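Copper-containing nitrite reductase (Thermus scotoductus, PDB 6HBE) probably reduces nitrite to nitric oxide at copper centres, taking electrons from a cytochrome c, and works as a homotrimer. Local coordinates at residues R68-T74 / N92-T98; P191-P196 / L280-A286. All coordinates share one frame. Residues are numbered along the deposited sequence.

Contact 1: R68-T74 / N92-T98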
ATOM      1  N   ARG C  68      -5.832  28.760  18.558  1.00 25.12           N
ATOM      2  CA  ARG C  68      -5.522  30.048  17.955  1.00 28.32           C
ATOM      3  C   ARG C  68      -4.880  29.826  16.605  1.00 28.20           C
ATOM      4  O   ARG C  68      -4.016  28.966  16.482  1.00 29.59           O
ATOM      5  CB  ARG C  68      -4.535  30.877  18.808  1.00 29.79           C
ATOM      6  CG  ARG C  68      -4.974  31.118  20.235  1.00 32.82           C
ATOM      7  CD  ARG C  68      -3.959  31.957  21.018  1.00 33.45           C
ATOM      8  NE  ARG C  68      -4.251  31.881  22.444  1.00 35.43           N
ATOM      9  CZ  ARG C  68      -5.283  32.479  23.055  1.00 38.78           C
ATOM     10  NH1 ARG C  68      -6.130  33.272  22.389  1.00 38.25           N
ATOM     11  NH2 ARG C  68      -5.458  32.309  24.369  1.00 42.44           N
ATOM     12  N   ASN C  69      -5.303  30.588  15.596  1.00 27.09           N
ATOM     13  CA  ASN C  69      -4.687  30.501  14.281  1.00 26.25           C
ATOM     14  C   ASN C  69      -3.692  31.629  14.049  1.00 27.62           C
ATOM     15  O   ASN C  69      -4.077  32.784  13.799  1.00 31.06           O
ATOM     16  CB  ASN C  69      -5.752  30.458  13.174  1.00 26.74           C
ATOM     17  CG  ASN C  69      -5.144  30.251  11.798  1.00 26.84           C
ATOM     18  OD1 ASN C  69      -3.917  30.231  11.637  1.00 27.83           O
ATOM     19  ND2 ASN C  69      -6.002  30.085  10.792  1.00 27.68           N
ATOM     20  N   LEU C  70      -2.414  31.277  14.061  1.00 27.80           N
ATOM     21  CA  LEU C  70      -1.314  32.207  13.933  1.00 32.47           C
ATOM     22  C   LEU C  70      -0.784  32.284  12.504  1.00 33.65           C
ATOM     23  O   LEU C  70       0.133  33.054  12.237  1.00 35.03           O
ATOM     24  CB  LEU C  70      -0.192  31.844  14.924  1.00 36.20           C
ATOM     25  CG  LEU C  70      -0.230  32.506  16.310  1.00 39.79           C
ATOM     26  CD1 LEU C  70      -1.585  32.467  16.986  1.00 43.75           C
ATOM     27  CD2 LEU C  70       0.834  31.911  17.223  1.00 42.49           C
ATOM     28  N   ASP C  71      -1.392  31.540  11.582  1.00 32.45           N
ATOM     29  CA  ASP C  71      -0.942  31.481  10.194  1.00 32.22           C
ATOM     30  C   ASP C  71      -1.726  32.472   9.296  1.00 32.25           C
ATOM     31  O   ASP C  71      -2.688  33.072   9.741  1.00 32.37           O
ATOM     32  CB  ASP C  71      -1.166  30.053   9.659  1.00 31.35           C
ATOM     33  CG  ASP C  71      -0.180  29.645   8.573  1.00 32.43           C
ATOM     34  OD1 ASP C  71       0.717  30.434   8.194  1.00 32.42           O
ATOM     35  OD2 ASP C  71      -0.295  28.482   8.100  1.00 32.50           O
ATOM     36  N   ASN C  72      -1.320  32.559   8.030  1.00 30.69           N
ATOM     37  CA  ASN C  72      -2.009  33.334   6.972  1.00 34.34           C
ATOM     38  C   ASN C  72      -3.047  32.550   6.141  1.00 31.98           C
ATOM     39  O   ASN C  72      -3.640  33.136   5.238  1.00 29.52           O
ATOM     40  CB  ASN C  72      -0.974  33.993   6.018  1.00 36.45           C
ATOM     41  CG  ASN C  72      -0.070  32.974   5.303  1.00 43.16           C
ATOM     42  OD1 ASN C  72       0.191  31.897   5.814  1.00 48.17           O
ATOM     43  ND2 ASN C  72       0.424  33.329   4.128  1.00 50.98           N
ATOM     44  N   VAL C  73      -3.258  31.250   6.425  1.00 29.06           N
ATOM     45  CA  VAL C  73      -4.380  30.484   5.855  1.00 27.32           C
ATOM     46  C   VAL C  73      -5.231  29.880   6.966  1.00 26.84           C
ATOM     47  O   VAL C  73      -4.791  29.778   8.123  1.00 27.19           O
ATOM     48  CB  VAL C  73      -3.944  29.372   4.859  1.00 28.35           C
ATOM     49  CG1 VAL C  73      -3.064  29.949   3.760  1.00 29.02           C
ATOM     50  CG2 VAL C  73      -3.239  28.203   5.558  1.00 27.12           C
ATOM     51  N   THR C  74      -6.436  29.485   6.585  1.00 23.20           N
ATOM     52  CA  THR C  74      -7.423  28.858   7.474  1.00 24.76           C
ATOM     53  C   THR C  74      -6.921  27.520   8.013  1.00 25.70           C
ATOM     54  O   THR C  74      -6.299  26.790   7.270  1.00 26.02           O
ATOM     55  CB  THR C  74      -8.732  28.665   6.695  1.00 24.96           C
ATOM     56  OG1 THR C  74      -9.232  29.962   6.333  1.00 28.51           O
ATOM     57  CG2 THR C  74      -9.815  27.944   7.479  1.00 24.88           C
ATOM     58  N   ASN C  92     -12.987  25.564  10.297  1.00 27.81           N
ATOM     59  CA  ASN C  92     -12.978  26.775   9.463  1.00 30.65           C
ATOM     60  C   ASN C  92     -12.527  28.025  10.237  1.00 30.77           C
ATOM     61  O   ASN C  92     -13.203  29.087  10.251  1.00 31.11           O
ATOM     62  CB  ASN C  92     -14.370  26.986   8.823  1.00 31.82           C
ATOM     63  CG  ASN C  92     -14.351  27.932   7.641  1.00 32.81           C
ATOM     64  OD1 ASN C  92     -13.326  28.194   7.018  1.00 31.03           O
ATOM     65  ND2 ASN C  92     -15.523  28.451   7.315  1.00 35.66           N
ATOM     66  N   VAL C  93     -11.364  27.893  10.866  1.00 26.96           N
ATOM     67  CA  VAL C  93     -10.832  28.926  11.744  1.00 27.50           C
ATOM     68  C   VAL C  93      -9.974  29.851  10.908  1.00 28.00           C
ATOM     69  O   VAL C  93      -8.895  29.489  10.470  1.00 27.07           O
ATOM     70  CB  VAL C  93     -10.039  28.310  12.920  1.00 27.83           C
ATOM     71  CG1 VAL C  93      -9.557  29.405  13.875  1.00 29.59           C
ATOM     72  CG2 VAL C  93     -10.921  27.311  13.661  1.00 28.82           C
ATOM     73  N   GLN C  94     -10.445  31.085  10.713  1.00 30.51           N
ATOM     74  CA  GLN C  94      -9.757  32.043   9.840  1.00 32.11           C
ATOM     75  C   GLN C  94      -8.445  32.571  10.456  1.00 30.02           C
ATOM     76  O   GLN C  94      -8.269  32.542  11.680  1.00 30.52           O
ATOM     77  CB  GLN C  94     -10.700  33.235   9.519  1.00 37.63           C
ATOM     78  CG  GLN C  94     -12.005  32.860   8.826  1.00 40.80           C
ATOM     79  CD  GLN C  94     -11.789  32.288   7.434  1.00 45.96           C
ATOM     80  OE1 GLN C  94     -11.132  32.899   6.589  1.00 48.89           O
ATOM     81  NE2 GLN C  94     -12.337  31.106   7.187  1.00 52.61           N
ATOM     82  N   PRO C  95      -7.519  33.063   9.614  1.00 27.91           N
ATOM     83  CA  PRO C  95      -6.285  33.657  10.125  1.00 31.33           C
ATOM     84  C   PRO C  95      -6.540  34.687  11.243  1.00 33.97           C
ATOM     85  O   PRO C  95      -7.421  35.547  11.104  1.00 32.93           O
ATOM     86  CB  PRO C  95      -5.685  34.344   8.893  1.00 30.23           C
ATOM     87  CG  PRO C  95      -6.237  33.578   7.727  1.00 30.36           C
ATOM     88  CD  PRO C  95      -7.607  33.140   8.141  1.00 30.04           C
ATOM     89  N   GLY C  96      -5.830  34.541  12.358  1.00 32.23           N
ATOM     90  CA  GLY C  96      -5.954  35.437  13.484  1.00 32.50           C
ATOM     91  C   GLY C  96      -7.120  35.167  14.414  1.00 34.04           C
ATOM     92  O   GLY C  96      -7.228  35.830  15.442  1.00 34.81           O
ATOM     93  N   GLU C  97      -7.978  34.209  14.098  1.00 30.73           N
ATOM     94  CA  GLU C  97      -9.147  33.904  14.931  1.00 33.44           C
ATOM     95  C   GLU C  97      -8.776  32.989  16.113  1.00 35.09           C
ATOM     96  O   GLU C  97      -7.769  32.252  16.027  1.00 33.71           O
ATOM     97  CB  GLU C  97     -10.215  33.251  14.052  1.00 35.51           C
ATOM     98  CG  GLU C  97     -11.602  33.256  14.640  1.00 40.06           C
ATOM     99  CD  GLU C  97     -12.687  32.664  13.735  1.00 45.58           C
ATOM    100  OE1 GLU C  97     -13.821  32.517  14.262  1.00 51.33           O
ATOM    101  OE2 GLU C  97     -12.441  32.320  12.547  1.00 38.37           O
ATOM    102  N   THR C  98      -9.609  33.025  17.177  1.00 33.20           N
ATOM    103  CA  THR C  98      -9.550  32.131  18.333  1.00 34.46           C
ATOM    104  C   THR C  98     -10.887  31.401  18.545  1.00 35.06           C
ATOM    105  O   THR C  98     -11.960  31.980  18.345  1.00 36.06           O
ATOM    106  CB  THR C  98      -9.170  32.915  19.631  1.00 36.51           C
ATOM    107  OG1 THR C  98      -7.861  33.458  19.483  1.00 37.06           O
ATOM    108  CG2 THR C  98      -9.136  32.017  20.852  1.00 36.49           C
TER

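Contact 2: P191-P196 / L280-A286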
ATOM      1  N   PRO C 191      19.365   6.451  22.411  1.00 22.31           N
ATOM      2  CA  PRO C 191      18.617   5.302  22.962  1.00 21.71           C
ATOM      3  C   PRO C 191      17.922   5.577  24.309  1.00 23.08           C
ATOM      4  O   PRO C 191      18.404   6.395  25.098  1.00 25.18           O
ATOM      5  CB  PRO C 191      19.682   4.197  23.081  1.00 22.55           C
ATOM      6  CG  PRO C 191      20.780   4.605  22.145  1.00 22.39           C
ATOM      7  CD  PRO C 191      20.778   6.107  22.139  1.00 21.69           C
ATOM      8  N   ILE C 192      16.784   4.946  24.527  1.00 21.59           N
ATOM      9  CA  ILE C 192      15.963   5.145  25.741  1.00 21.88           C
ATOM     10  C   ILE C 192      16.446   4.235  26.911  1.00 22.46           C
ATOM     11  O   ILE C 192      16.411   3.002  26.792  1.00 22.37           O
ATOM     12  CB  ILE C 192      14.480   4.892  25.436  1.00 22.02           C
ATOM     13  CG1 ILE C 192      13.943   5.906  24.417  1.00 22.19           C
ATOM     14  CG2 ILE C 192      13.637   4.908  26.716  1.00 22.83           C
ATOM     15  CD1 ILE C 192      12.616   5.498  23.782  1.00 23.12           C
ATOM     16  N   PRO C 193      16.952   4.821  28.021  1.00 24.06           N
ATOM     17  CA  PRO C 193      17.478   3.943  29.087  1.00 23.33           C
ATOM     18  C   PRO C 193      16.360   3.244  29.856  1.00 22.35           C
ATOM     19  O   PRO C 193      15.401   3.886  30.241  1.00 24.11           O
ATOM     20  CB  PRO C 193      18.246   4.927  30.023  1.00 24.40           C
ATOM     21  CG  PRO C 193      18.522   6.139  29.168  1.00 26.39           C
ATOM     22  CD  PRO C 193      17.299   6.233  28.274  1.00 26.50           C
ATOM     23  N   VAL C 194      16.501   1.930  30.050  1.00 22.00           N
ATOM     24  CA  VAL C 194      15.596   1.116  30.863  1.00 21.60           C
ATOM     25  C   VAL C 194      16.437   0.137  31.695  1.00 22.23           C
ATOM     26  O   VAL C 194      17.622  -0.016  31.454  1.00 23.88           O
ATOM     27  CB  VAL C 194      14.563   0.332  29.996  1.00 22.98           C
ATOM     28  CG1 VAL C 194      13.733   1.295  29.112  1.00 23.86           C
ATOM     29  CG2 VAL C 194      15.205  -0.788  29.180  1.00 21.51           C
ATOM     30  N   ARG C 195      15.813  -0.501  32.672  1.00 22.86           N
ATOM     31  CA  ARG C 195      16.451  -1.544  33.489  1.00 24.74           C
ATOM     32  C   ARG C 195      15.793  -2.916  33.253  1.00 23.95           C
ATOM     33  O   ARG C 195      14.549  -3.005  33.159  1.00 23.62           O
ATOM     34  CB  ARG C 195      16.300  -1.234  34.982  1.00 26.03           C
ATOM     35  CG  ARG C 195      16.864   0.107  35.426  1.00 27.48           C
ATOM     36  CD  ARG C 195      16.721   0.258  36.946  1.00 31.56           C
ATOM     37  NE  ARG C 195      17.091   1.604  37.369  1.00 34.54           N
ATOM     38  CZ  ARG C 195      16.579   2.267  38.417  1.00 41.87           C
ATOM     39  NH1 ARG C 195      15.649   1.724  39.216  1.00 40.96           N
ATOM     40  NH2 ARG C 195      16.994   3.513  38.661  1.00 42.40           N
ATOM     41  N   PRO C 196      16.599  -4.002  33.263  1.00 23.19           N
ATOM     42  CA  PRO C 196      16.019  -5.340  33.311  1.00 23.98           C
ATOM     43  C   PRO C 196      15.033  -5.466  34.462  1.00 25.42           C
ATOM     44  O   PRO C 196      15.286  -4.891  35.533  1.00 25.01           O
ATOM     45  CB  PRO C 196      17.235  -6.251  33.513  1.00 23.55           C
ATOM     46  CG  PRO C 196      18.371  -5.488  32.951  1.00 25.18           C
ATOM     47  CD  PRO C 196      18.079  -4.047  33.274  1.00 24.56           C
ATOM     48  N   LEU C 280      15.571   0.551  23.042  1.00 20.22           N
ATOM     49  CA  LEU C 280      15.473   0.543  24.509  1.00 21.41           C
ATOM     50  C   LEU C 280      16.759  -0.120  25.064  1.00 21.66           C
ATOM     51  O   LEU C 280      16.969  -1.305  24.864  1.00 21.96           O
ATOM     52  CB  LEU C 280      14.243  -0.248  24.955  1.00 22.86           C
ATOM     53  CG  LEU C 280      12.911   0.107  24.249  1.00 22.73           C
ATOM     54  CD1 LEU C 280      11.768  -0.722  24.780  1.00 22.68           C
ATOM     55  CD2 LEU C 280      12.590   1.583  24.353  1.00 23.90           C
ATOM     56  N   ARG C 281      17.625   0.651  25.728  1.00 22.83           N
ATOM     57  CA  ARG C 281      18.939   0.157  26.160  1.00 23.27           C
ATOM     58  C   ARG C 281      18.882  -0.234  27.627  1.00 24.10           C
ATOM     59  O   ARG C 281      18.877   0.633  28.511  1.00 22.89           O
ATOM     60  CB  ARG C 281      20.025   1.204  25.881  1.00 24.16           C
ATOM     61  CG  ARG C 281      21.464   0.748  26.213  1.00 24.84           C
ATOM     62  CD  ARG C 281      22.494   1.507  25.379  1.00 24.88           C
ATOM     63  NE  ARG C 281      22.530   1.056  23.986  1.00 24.60           N
ATOM     64  CZ  ARG C 281      23.187   1.664  22.983  1.00 27.25           C
ATOM     65  NH1 ARG C 281      23.865   2.818  23.154  1.00 27.56           N
ATOM     66  NH2 ARG C 281      23.179   1.110  21.766  1.00 26.95           N
ATOM     67  N   ALA C 282      18.834  -1.550  27.878  1.00 23.97           N
ATOM     68  CA  ALA C 282      18.596  -2.081  29.219  1.00 24.49           C
ATOM     69  C   ALA C 282      19.940  -2.252  29.941  1.00 25.59           C
ATOM     70  O   ALA C 282      20.848  -2.946  29.427  1.00 25.16           O
ATOM     71  CB  ALA C 282      17.835  -3.402  29.158  1.00 24.66           C
ATOM     72  N   LYS C 283      20.077  -1.566  31.079  1.00 26.40           N
ATOM     73  CA  LYS C 283      21.275  -1.663  31.971  1.00 27.05           C
ATOM     74  C   LYS C 283      20.829  -1.665  33.408  1.00 26.10           C
ATOM     75  O   LYS C 283      19.951  -0.891  33.789  1.00 26.13           O
ATOM     76  CB  LYS C 283      22.213  -0.475  31.796  1.00 29.70           C
ATOM     77  CG  LYS C 283      22.898  -0.464  30.458  1.00 33.67           C
ATOM     78  CD  LYS C 283      23.917   0.655  30.348  1.00 40.12           C
ATOM     79  CE  LYS C 283      24.625   0.583  28.995  1.00 45.01           C
ATOM     80  NZ  LYS C 283      25.112   1.926  28.588  1.00 46.15           N
ATOM     81  N   LYS C 284      21.449  -2.526  34.216  1.00 26.65           N
ATOM     82  CA  LYS C 284      21.106  -2.664  35.646  1.00 29.47           C
ATOM     83  C   LYS C 284      21.180  -1.345  36.403  1.00 28.39           C
ATOM     84  O   LYS C 284      20.351  -1.072  37.264  1.00 30.20           O
ATOM     85  CB  LYS C 284      22.068  -3.673  36.327  1.00 33.68           C
ATOM     86  CG  LYS C 284      21.851  -5.135  35.945  1.00 41.78           C
ATOM     87  CD  LYS C 284      20.445  -5.606  36.303  1.00 50.38           C
ATOM     88  CE  LYS C 284      20.293  -7.119  36.486  1.00 53.37           C
ATOM     89  NZ  LYS C 284      20.619  -7.900  35.255  1.00 56.86           N
ATOM     90  N   ASP C 285      22.139  -0.510  36.050  1.00 29.06           N
ATOM     91  CA  ASP C 285      22.327   0.771  36.794  1.00 37.90           C
ATOM     92  C   ASP C 285      21.653   1.996  36.125  1.00 37.57           C
ATOM     93  O   ASP C 285      21.996   3.146  36.434  1.00 36.02           O
ATOM     94  CB  ASP C 285      23.838   1.025  37.049  1.00 40.40           C
ATOM     95  CG  ASP C 285      24.686   1.024  35.766  1.00 47.00           C
ATOM     96  OD1 ASP C 285      24.119   0.911  34.648  1.00 50.14           O
ATOM     97  OD2 ASP C 285      25.937   1.115  35.887  1.00 46.99           O
ATOM     98  N   ALA C 286      20.690   1.766  35.223  1.00 33.41           N
ATOM     99  CA  ALA C 286      20.176   2.859  34.388  1.00 30.56           C
ATOM    100  C   ALA C 286      19.392   3.863  35.238  1.00 30.73           C
ATOM    101  O   ALA C 286      18.527   3.472  36.042  1.00 29.77           O
ATOM    102  CB  ALA C 286      19.280   2.316  33.272  1.00 30.29           C
TER

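Contact 1: R68-T74 / N92-T98
One buried side chain, N69, at the end of strand 62-69, ties its own loop to the loop 92-97. Its ND2 donates to V93 O across the contact (3.0 Å) and to V73 O in its own segment (2.9 Å). Its OD1 accepts from D71 N at 2.8 Å, which makes an Asx turn where strand 62-69 ends. The N69 backbone is paired as well: N69 N donates to E97 O (3.0 Å) and G96 N donates to N69 O (2.9 Å). R68 and T98 form the flanking non-hydrogen-bonded antiparallel pair, where strand 98-104, the outermost of its sheet within this chain, begins. A type II turn from Q94 to E97 shapes the partner loop, with G96 at positive phi. P95 lies against the backbone of 71-73, with its CB 3.4 Å from D71 O. D71 OD2 hydrogen-bonds NE2 of H75, a type 1 copper ligand in this cupredoxin domain. An amide that both donates and accepts thus fixes the polar backbone of the loop leading to the copper ligand.

Contact 2: P191-P196 / L280-A286
In a cupredoxin-type beta sandwich, edge strand 192-194 runs parallel to its inner neighbour, strand 277-282. V194, P196 and R281 each have more than 70 Å² buried by the contact. V194 is the centre. Its N donates to R281 O (3.1 Å), and its O accepts from K283 N (2.9 Å). Its side chain shares a sheet face with L280 and A282, and CG2 packs 3.7 Å from A282 CB. I192 continues that face beside L280, and both reach L156 of strand 154-163. P196 follows the strand and carries the packing on toward the turn, with CD 4.2 Å from A282 CB and CG 3.9 Å from K284 CD. R281 N donates to I192 O (2.9 Å). The R281 side chain is on the other face, where NE forms a salt bridge with D261 and P191 CG lies over the guanidinium. At the end of the type I turn K283-A286, R195 NE donates to A286 O at 2.7 Å.

How the contacts relate
Both contacts lie at sheet edges and are partly buried, but they hold different elements. Contact 1 is in the first cupredoxin domain, near the type 1 copper. Contact 2 lies in a different sheet, its nearest atoms about 30 Å from those of contact 1. Its centre is about 31 Å from the centre of the chain, against about 20 Å for that of contact 1, yet it buries more surface between its segments, 642 Å² against 460 Å². Contact 1 is mainly polar, with loop carbonyls and amides met by an asparagine. Contact 2 pairs regular parallel strands, with I192, V194, L280 and A282 on a buried apolar face and R281 on the other face of the sheet. Neither touches another subunit.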